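Local coordinates for protein glycosyltransferase (Rickettsia africae, PDB 7MI0) that probably transfers a sugar from an activated donor to an acceptor, as a GT-B enzyme of the GT4 family, at residues Arg182-Leu194 and Phe302-Lys314. Residues are numbered along the deposited sequence; the frame is centred on the assembly and turned at random.
Sequences RGVNCDYFDPANL and FGRTIIEGQAMKK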
ATOM      1  N   ARG A 182       6.894  -3.039   0.510  1.00 38.31           N
ATOM      2  CA  ARG A 182       6.352  -2.047  -0.400  1.00 38.68           C
ATOM      3  C   ARG A 182       7.288  -0.850  -0.499  1.00 45.75           C
ATOM      4  O   ARG A 182       7.914  -0.443   0.483  1.00 50.19           O
ATOM      5  CB  ARG A 182       4.970  -1.609   0.073  1.00 45.11           C
ATOM      6  CG  ARG A 182       3.965  -2.742   0.116  1.00 44.56           C
ATOM      7  CD  ARG A 182       3.774  -3.336  -1.262  1.00 46.41           C
ATOM      8  NE  ARG A 182       4.626  -4.495  -1.497  1.00 43.87           N
ATOM      9  CZ  ARG A 182       4.707  -5.139  -2.654  1.00 43.85           C
ATOM     10  NH1 ARG A 182       4.034  -4.734  -3.719  1.00 44.46           N
ATOM     11  NH2 ARG A 182       5.484  -6.219  -2.744  1.00 38.18           N
ATOM     12  N   GLY A 183       7.380  -0.281  -1.696  1.00 42.16           N
ATOM     13  CA  GLY A 183       8.281   0.822  -1.962  1.00 41.60           C
ATOM     14  C   GLY A 183       7.539   2.108  -2.262  1.00 37.92           C
ATOM     15  O   GLY A 183       6.407   2.090  -2.742  1.00 39.72           O
ATOM     16  N   VAL A 184       8.194   3.227  -1.976  1.00 40.34           N
ATOM     17  CA  VAL A 184       7.685   4.556  -2.287  1.00 41.91           C
ATOM     18  C   VAL A 184       8.590   5.175  -3.341  1.00 43.46           C
ATOM     19  O   VAL A 184       9.819   5.072  -3.257  1.00 39.60           O
ATOM     20  CB  VAL A 184       7.606   5.440  -1.024  1.00 36.75           C
ATOM     21  CG1 VAL A 184       7.536   6.908  -1.390  1.00 39.52           C
ATOM     22  CG2 VAL A 184       6.392   5.065  -0.227  1.00 46.85           C
ATOM     23  N   ASN A 185       7.981   5.796  -4.347  1.00 43.46           N
ATOM     24  CA  ASN A 185       8.725   6.459  -5.414  1.00 39.70           C
ATOM     25  C   ASN A 185       9.441   7.667  -4.829  1.00 42.81           C
ATOM     26  O   ASN A 185       8.850   8.736  -4.671  1.00 44.70           O
ATOM     27  CB  ASN A 185       7.780   6.868  -6.536  1.00 43.05           C
ATOM     28  CG  ASN A 185       8.511   7.326  -7.776  1.00 43.24           C
ATOM     29  OD1 ASN A 185       9.626   7.839  -7.702  1.00 49.44           O
ATOM     30  ND2 ASN A 185       7.888   7.134  -8.933  1.00 53.39           N
ATOM     31  N   CYS A 186      10.726   7.507  -4.510  1.00 45.42           N
ATOM     32  CA  CYS A 186      11.480   8.600  -3.911  1.00 40.84           C
ATOM     33  C   CYS A 186      11.819   9.696  -4.905  1.00 48.71           C
ATOM     34  O   CYS A 186      12.315  10.756  -4.498  1.00 47.44           O
ATOM     35  CB  CYS A 186      12.749   8.061  -3.270  1.00 38.16           C
ATOM     36  SG  CYS A 186      12.377   7.163  -1.778  1.00 45.05           S
ATOM     37  N   ASP A 187      11.568   9.466  -6.193  1.00 47.40           N
ATOM     38  CA  ASP A 187      11.717  10.532  -7.169  1.00 41.05           C
ATOM     39  C   ASP A 187      10.480  11.421  -7.196  1.00 46.10           C
ATOM     40  O   ASP A 187      10.599  12.642  -7.345  1.00 51.47           O
ATOM     41  CB  ASP A 187      12.014   9.935  -8.543  1.00 41.97           C
ATOM     42  CG  ASP A 187      13.475   9.522  -8.696  1.00 57.94           C
ATOM     43  OD1 ASP A 187      14.362  10.332  -8.349  1.00 62.90           O
ATOM     44  OD2 ASP A 187      13.741   8.390  -9.154  1.00 61.81           O
ATOM     45  N   TYR A 188       9.291  10.839  -7.031  1.00 43.69           N
ATOM     46  CA  TYR A 188       8.077  11.647  -6.951  1.00 45.71           C
ATOM     47  C   TYR A 188       7.932  12.277  -5.568  1.00 45.67           C
ATOM     48  O   TYR A 188       7.797  13.496  -5.441  1.00 51.91           O
ATOM     49  CB  TYR A 188       6.845  10.803  -7.293  1.00 50.60           C
ATOM     50  CG  TYR A 188       5.533  11.556  -7.154  1.00 52.52           C
ATOM     51  CD1 TYR A 188       5.025  12.301  -8.210  1.00 51.98           C
ATOM     52  CD2 TYR A 188       4.810  11.526  -5.966  1.00 53.10           C
ATOM     53  CE1 TYR A 188       3.833  12.996  -8.088  1.00 58.49           C
ATOM     54  CE2 TYR A 188       3.623  12.221  -5.832  1.00 61.59           C
ATOM     55  CZ  TYR A 188       3.138  12.954  -6.898  1.00 68.79           C
ATOM     56  OH  TYR A 188       1.951  13.644  -6.776  1.00 82.94           O
ATOM     57  N   PHE A 189       7.943  11.455  -4.518  1.00 45.66           N
ATOM     58  CA  PHE A 189       7.929  11.956  -3.143  1.00 47.57           C
ATOM     59  C   PHE A 189       9.342  12.410  -2.790  1.00 46.51           C
ATOM     60  O   PHE A 189      10.136  11.690  -2.179  1.00 44.42           O
ATOM     61  CB  PHE A 189       7.418  10.893  -2.181  1.00 45.10           C
ATOM     62  CG  PHE A 189       5.969  10.557  -2.370  1.00 50.64           C
ATOM     63  CD1 PHE A 189       4.985  11.281  -1.712  1.00 50.95           C
ATOM     64  CD2 PHE A 189       5.587   9.524  -3.210  1.00 51.32           C
ATOM     65  CE1 PHE A 189       3.648  10.977  -1.889  1.00 49.76           C
ATOM     66  CE2 PHE A 189       4.250   9.218  -3.390  1.00 50.78           C
ATOM     67  CZ  PHE A 189       3.283   9.947  -2.727  1.00 46.94           C
ATOM     68  N   ASP A 190       9.656  13.635  -3.197  1.00 47.61           N
ATOM     69  CA  ASP A 190      10.980  14.220  -3.023  1.00 48.40           C
ATOM     70  C   ASP A 190      10.820  15.678  -2.616  1.00 50.02           C
ATOM     71  O   ASP A 190      10.384  16.503  -3.428  1.00 51.26           O
ATOM     72  CB  ASP A 190      11.795  14.096  -4.313  1.00 48.15           C
ATOM     73  CG  ASP A 190      13.197  14.683  -4.196  1.00 48.16           C
ATOM     74  OD1 ASP A 190      13.657  14.967  -3.067  1.00 47.88           O
ATOM     75  OD2 ASP A 190      13.846  14.856  -5.250  1.00 47.54           O
ATOM     76  N   PRO A 191      11.152  16.031  -1.370  1.00 52.10           N
ATOM     77  CA  PRO A 191      10.961  17.422  -0.923  1.00 48.03           C
ATOM     78  C   PRO A 191      11.722  18.440  -1.749  1.00 53.14           C
ATOM     79  O   PRO A 191      11.354  19.621  -1.734  1.00 58.64           O
ATOM     80  CB  PRO A 191      11.457  17.393   0.527  1.00 39.81           C
ATOM     81  CG  PRO A 191      11.321  15.965   0.941  1.00 44.13           C
ATOM     82  CD  PRO A 191      11.647  15.167  -0.287  1.00 44.12           C
ATOM     83  N   ALA A 192      12.763  18.022  -2.477  1.00 52.32           N
ATOM     84  CA  ALA A 192      13.488  18.927  -3.363  1.00 53.81           C
ATOM     85  C   ALA A 192      12.666  19.355  -4.572  1.00 55.76           C
ATOM     86  O   ALA A 192      13.092  20.256  -5.301  1.00 61.65           O
ATOM     87  CB  ALA A 192      14.794  18.273  -3.826  1.00 49.79           C
ATOM     88  N   ASN A 193      11.503  18.744  -4.796  1.00 56.60           N
ATOM     89  CA  ASN A 193      10.615  19.126  -5.884  1.00 59.88           C
ATOM     90  C   ASN A 193       9.575  20.159  -5.474  1.00 66.69           C
ATOM     91  O   ASN A 193       8.905  20.722  -6.347  1.00 71.71           O
ATOM     92  CB  ASN A 193       9.905  17.891  -6.445  1.00 56.82           C
ATOM     93  CG  ASN A 193      10.792  17.081  -7.368  1.00 67.11           C
ATOM     94  OD1 ASN A 193      11.957  17.427  -7.599  1.00 65.79           O
ATOM     95  ND2 ASN A 193      10.248  15.990  -7.897  1.00 69.79           N
ATOM     96  N   LEU A 194       9.421  20.420  -4.179  1.00 67.07           N
ATOM     97  CA  LEU A 194       8.471  21.429  -3.732  1.00 69.75           C
ATOM     98  C   LEU A 194       8.972  22.825  -4.083  1.00 77.28           C
ATOM     99  O   LEU A 194      10.145  23.152  -3.871  1.00 74.84           O
ATOM    100  CB  LEU A 194       8.250  21.311  -2.228  1.00 62.13           C
ATOM    101  CG  LEU A 194       7.762  19.948  -1.754  1.00 61.32           C
ATOM    102  CD1 LEU A 194       7.646  19.935  -0.241  1.00 60.57           C
ATOM    103  CD2 LEU A 194       6.431  19.590  -2.408  1.00 62.62           C
ATOM    104  N   PHE A 302       0.446  -3.039   5.214  1.00 71.40           N
ATOM    105  CA  PHE A 302       1.543  -2.084   5.204  1.00 73.94           C
ATOM    106  C   PHE A 302       0.951  -0.683   5.255  1.00 75.38           C
ATOM    107  O   PHE A 302      -0.122  -0.436   4.693  1.00 76.06           O
ATOM    108  CB  PHE A 302       2.431  -2.247   3.966  1.00 68.86           C
ATOM    109  CG  PHE A 302       1.767  -1.826   2.684  1.00 71.96           C
ATOM    110  CD1 PHE A 302       0.936  -2.697   1.997  1.00 71.69           C
ATOM    111  CD2 PHE A 302       1.980  -0.559   2.163  1.00 72.37           C
ATOM    112  CE1 PHE A 302       0.331  -2.313   0.815  1.00 74.57           C
ATOM    113  CE2 PHE A 302       1.376  -0.168   0.983  1.00 75.42           C
ATOM    114  CZ  PHE A 302       0.551  -1.045   0.307  1.00 77.59           C
ATOM    115  N   GLY A 303       1.646   0.223   5.937  1.00 62.99           N
ATOM    116  CA  GLY A 303       1.183   1.590   6.042  1.00 61.97           C
ATOM    117  C   GLY A 303       1.746   2.457   4.937  1.00 60.23           C
ATOM    118  O   GLY A 303       2.825   3.038   5.090  1.00 59.02           O
ATOM    119  N   ARG A 304       1.020   2.546   3.820  1.00 63.37           N
ATOM    120  CA  ARG A 304       1.494   3.306   2.666  1.00 53.04           C
ATOM    121  C   ARG A 304       1.833   4.742   3.046  1.00 49.76           C
ATOM    122  O   ARG A 304       2.917   5.242   2.721  1.00 48.92           O
ATOM    123  CB  ARG A 304       0.445   3.291   1.555  1.00 50.40           C
ATOM    124  CG  ARG A 304       0.947   3.864   0.246  1.00 51.93           C
ATOM    125  CD  ARG A 304      -0.182   4.164  -0.719  1.00 56.35           C
ATOM    126  NE  ARG A 304      -0.762   5.479  -0.486  1.00 58.58           N
ATOM    127  CZ  ARG A 304      -1.915   5.697   0.131  1.00 66.12           C
ATOM    128  NH1 ARG A 304      -2.663   4.697   0.575  1.00 59.11           N
ATOM    129  NH2 ARG A 304      -2.331   6.950   0.305  1.00 73.58           N
ATOM    130  N   THR A 305       0.915   5.421   3.741  1.00 50.67           N
ATOM    131  CA  THR A 305       1.133   6.823   4.084  1.00 49.48           C
ATOM    132  C   THR A 305       2.242   7.010   5.108  1.00 49.02           C
ATOM    133  O   THR A 305       2.778   8.115   5.219  1.00 47.34           O
ATOM    134  CB  THR A 305      -0.152   7.464   4.608  1.00 47.84           C
ATOM    135  OG1 THR A 305      -0.574   6.800   5.809  1.00 50.21           O
ATOM    136  CG2 THR A 305      -1.243   7.390   3.557  1.00 48.36           C
ATOM    137  N   ILE A 306       2.596   5.967   5.859  1.00 47.40           N
ATOM    138  CA  ILE A 306       3.756   6.066   6.738  1.00 43.56           C
ATOM    139  C   ILE A 306       5.025   6.204   5.913  1.00 46.86           C
ATOM    140  O   ILE A 306       5.820   7.133   6.105  1.00 45.52           O
ATOM    141  CB  ILE A 306       3.833   4.852   7.675  1.00 46.29           C
ATOM    142  CG1 ILE A 306       2.637   4.845   8.624  1.00 51.36           C
ATOM    143  CG2 ILE A 306       5.146   4.868   8.438  1.00 47.09           C
ATOM    144  CD1 ILE A 306       2.277   6.223   9.120  1.00 51.86           C
ATOM    145  N   ILE A 307       5.230   5.278   4.976  1.00 45.75           N
ATOM    146  CA  ILE A 307       6.403   5.337   4.114  1.00 47.65           C
ATOM    147  C   ILE A 307       6.400   6.627   3.300  1.00 41.34           C
ATOM    148  O   ILE A 307       7.440   7.275   3.134  1.00 37.76           O
ATOM    149  CB  ILE A 307       6.459   4.083   3.219  1.00 44.43           C
ATOM    150  CG1 ILE A 307       6.097   2.842   4.024  1.00 51.78           C
ATOM    151  CG2 ILE A 307       7.846   3.876   2.687  1.00 48.21           C
ATOM    152  CD1 ILE A 307       6.156   1.560   3.216  1.00 59.46           C
ATOM    153  N   GLU A 308       5.232   7.030   2.794  1.00 40.37           N
ATOM    154  CA  GLU A 308       5.152   8.269   2.026  1.00 44.13           C
ATOM    155  C   GLU A 308       5.515   9.471   2.884  1.00 45.73           C
ATOM    156  O   GLU A 308       6.219  10.380   2.428  1.00 45.20           O
ATOM    157  CB  GLU A 308       3.754   8.444   1.437  1.00 48.99           C
ATOM    158  CG  GLU A 308       3.520   7.677   0.156  1.00 50.20           C
ATOM    159  CD  GLU A 308       2.096   7.807  -0.349  1.00 54.69           C
ATOM    160  OE1 GLU A 308       1.275   8.464   0.328  1.00 49.49           O
ATOM    161  OE2 GLU A 308       1.800   7.246  -1.427  1.00 56.99           O
ATOM    162  N   GLY A 309       5.046   9.493   4.133  1.00 43.81           N
ATOM    163  CA  GLY A 309       5.393  10.593   5.018  1.00 45.19           C
ATOM    164  C   GLY A 309       6.864  10.602   5.390  1.00 42.52           C
ATOM    165  O   GLY A 309       7.486  11.664   5.478  1.00 40.08           O
ATOM    166  N   GLN A 310       7.439   9.423   5.627  1.00 42.65           N
ATOM    167  CA  GLN A 310       8.867   9.349   5.909  1.00 38.40           C
ATOM    168  C   GLN A 310       9.686   9.837   4.722  1.00 41.80           C
ATOM    169  O   GLN A 310      10.713  10.502   4.897  1.00 44.43           O
ATOM    170  CB  GLN A 310       9.253   7.920   6.276  1.00 38.56           C
ATOM    171  CG  GLN A 310       8.880   7.512   7.674  1.00 40.14           C
ATOM    172  CD  GLN A 310       9.225   6.065   7.950  1.00 45.60           C
ATOM    173  OE1 GLN A 310       8.781   5.162   7.237  1.00 47.21           O
ATOM    174  NE2 GLN A 310      10.026   5.835   8.986  1.00 45.40           N
ATOM    175  N   ALA A 311       9.246   9.518   3.501  1.00 42.21           N
ATOM    176  CA  ALA A 311       9.952   9.999   2.319  1.00 42.99           C
ATOM    177  C   ALA A 311       9.963  11.523   2.253  1.00 46.43           C
ATOM    178  O   ALA A 311      10.914  12.117   1.727  1.00 41.95           O
ATOM    179  CB  ALA A 311       9.316   9.418   1.056  1.00 37.24           C
ATOM    180  N   MET A 312       8.932  12.171   2.786  1.00 44.11           N
ATOM    181  CA  MET A 312       8.803  13.615   2.706  1.00 42.35           C
ATOM    182  C   MET A 312       9.443  14.335   3.888  1.00 44.56           C
ATOM    183  O   MET A 312       9.213  15.538   4.059  1.00 46.94           O
ATOM    184  CB  MET A 312       7.327  13.999   2.586  1.00 42.23           C
ATOM    185  CG  MET A 312       6.677  13.548   1.288  1.00 41.61           C
ATOM    186  SD  MET A 312       7.492  14.169  -0.201  1.00 49.46           S
ATOM    187  CE  MET A 312       7.256  15.934  -0.012  1.00 48.25           C
ATOM    188  N   LYS A 313      10.240  13.628   4.698  1.00 43.45           N
ATOM    189  CA  LYS A 313      10.993  14.221   5.814  1.00 49.17           C
ATOM    190  C   LYS A 313      10.060  14.819   6.870  1.00 44.11           C
ATOM    191  O   LYS A 313      10.274  15.927   7.364  1.00 44.36           O
ATOM    192  CB  LYS A 313      11.997  15.276   5.320  1.00 40.45           C
ATOM    193  CG  LYS A 313      13.167  14.737   4.502  1.00 40.13           C
ATOM    194  CD  LYS A 313      14.087  15.861   4.025  1.00 47.87           C
ATOM    195  CE  LYS A 313      15.429  15.325   3.523  1.00 55.73           C
ATOM    196  NZ  LYS A 313      16.361  16.399   3.074  1.00 65.25           N
ATOM    197  N   LYS A 314       9.027  14.064   7.234  1.00 43.63           N
ATOM    198  CA  LYS A 314       8.034  14.511   8.199  1.00 47.78           C
ATOM    199  C   LYS A 314       8.140  13.723   9.502  1.00 42.57           C
ATOM    200  O   LYS A 314       8.732  12.644   9.559  1.00 38.50           O
ATOM    201  CB  LYS A 314       6.620  14.374   7.623  1.00 45.10           C
ATOM    202  CG  LYS A 314       6.420  15.139   6.334  1.00 46.40           C
ATOM    203  CD  LYS A 314       6.742  16.613   6.530  1.00 49.78           C
ATOM    204  CE  LYS A 314       6.852  17.329   5.193  1.00 53.09           C
ATOM    205  NZ  LYS A 314       6.948  18.805   5.336  1.00 63.60           N
TER
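F189 lays one face of its ring against the aliphatic part of E308, whose CG sits 3.9 Å from the ring centroid, displaced toward the rim. An extended chain beyond CG (chi2 176°) carries the E308 carboxylate on past CZ, its plane turned only 25° from the ring. Glutamate suits this place because its methylenes meet the phenyl group while its oxygens find polar partners: OE1 bonds to Y286 OH and OE2 forms a salt bridge with R304 NE. Y188 CD2 lies over the opposite face of F189, and M312 SD comes to the ring edge in a Met-aromatic contact. Bent at chi2 and chi3, the M312 chain folds its flexible thioether against the backbone of F189, with CE 4.0 Å from L194 CD1. In this GT-B fold of two Rossmann-like domains, residues 182-194, in the loop that follows strand 177-179 of the N-terminal domain, pack against helix 304-311 of the C-terminal domain. Compact apolar side chains suit the buried middle of the contact: V184 CG2 lies beside I307 CG2, while A311 CB meets both V184 CG1 and F189 CB. R369 of helix 359-375 bonds to the backbone oxygens of F189 and A311, bridging loop and helix end. Nearer the domain junction, R182 sets CG over the centre of the F302 ring in a CH-pi contact, 3.4 Å from the centroid; arginine suits the place because its methylenes meet the ring while NH2 hydrogen-bonds to I180 O.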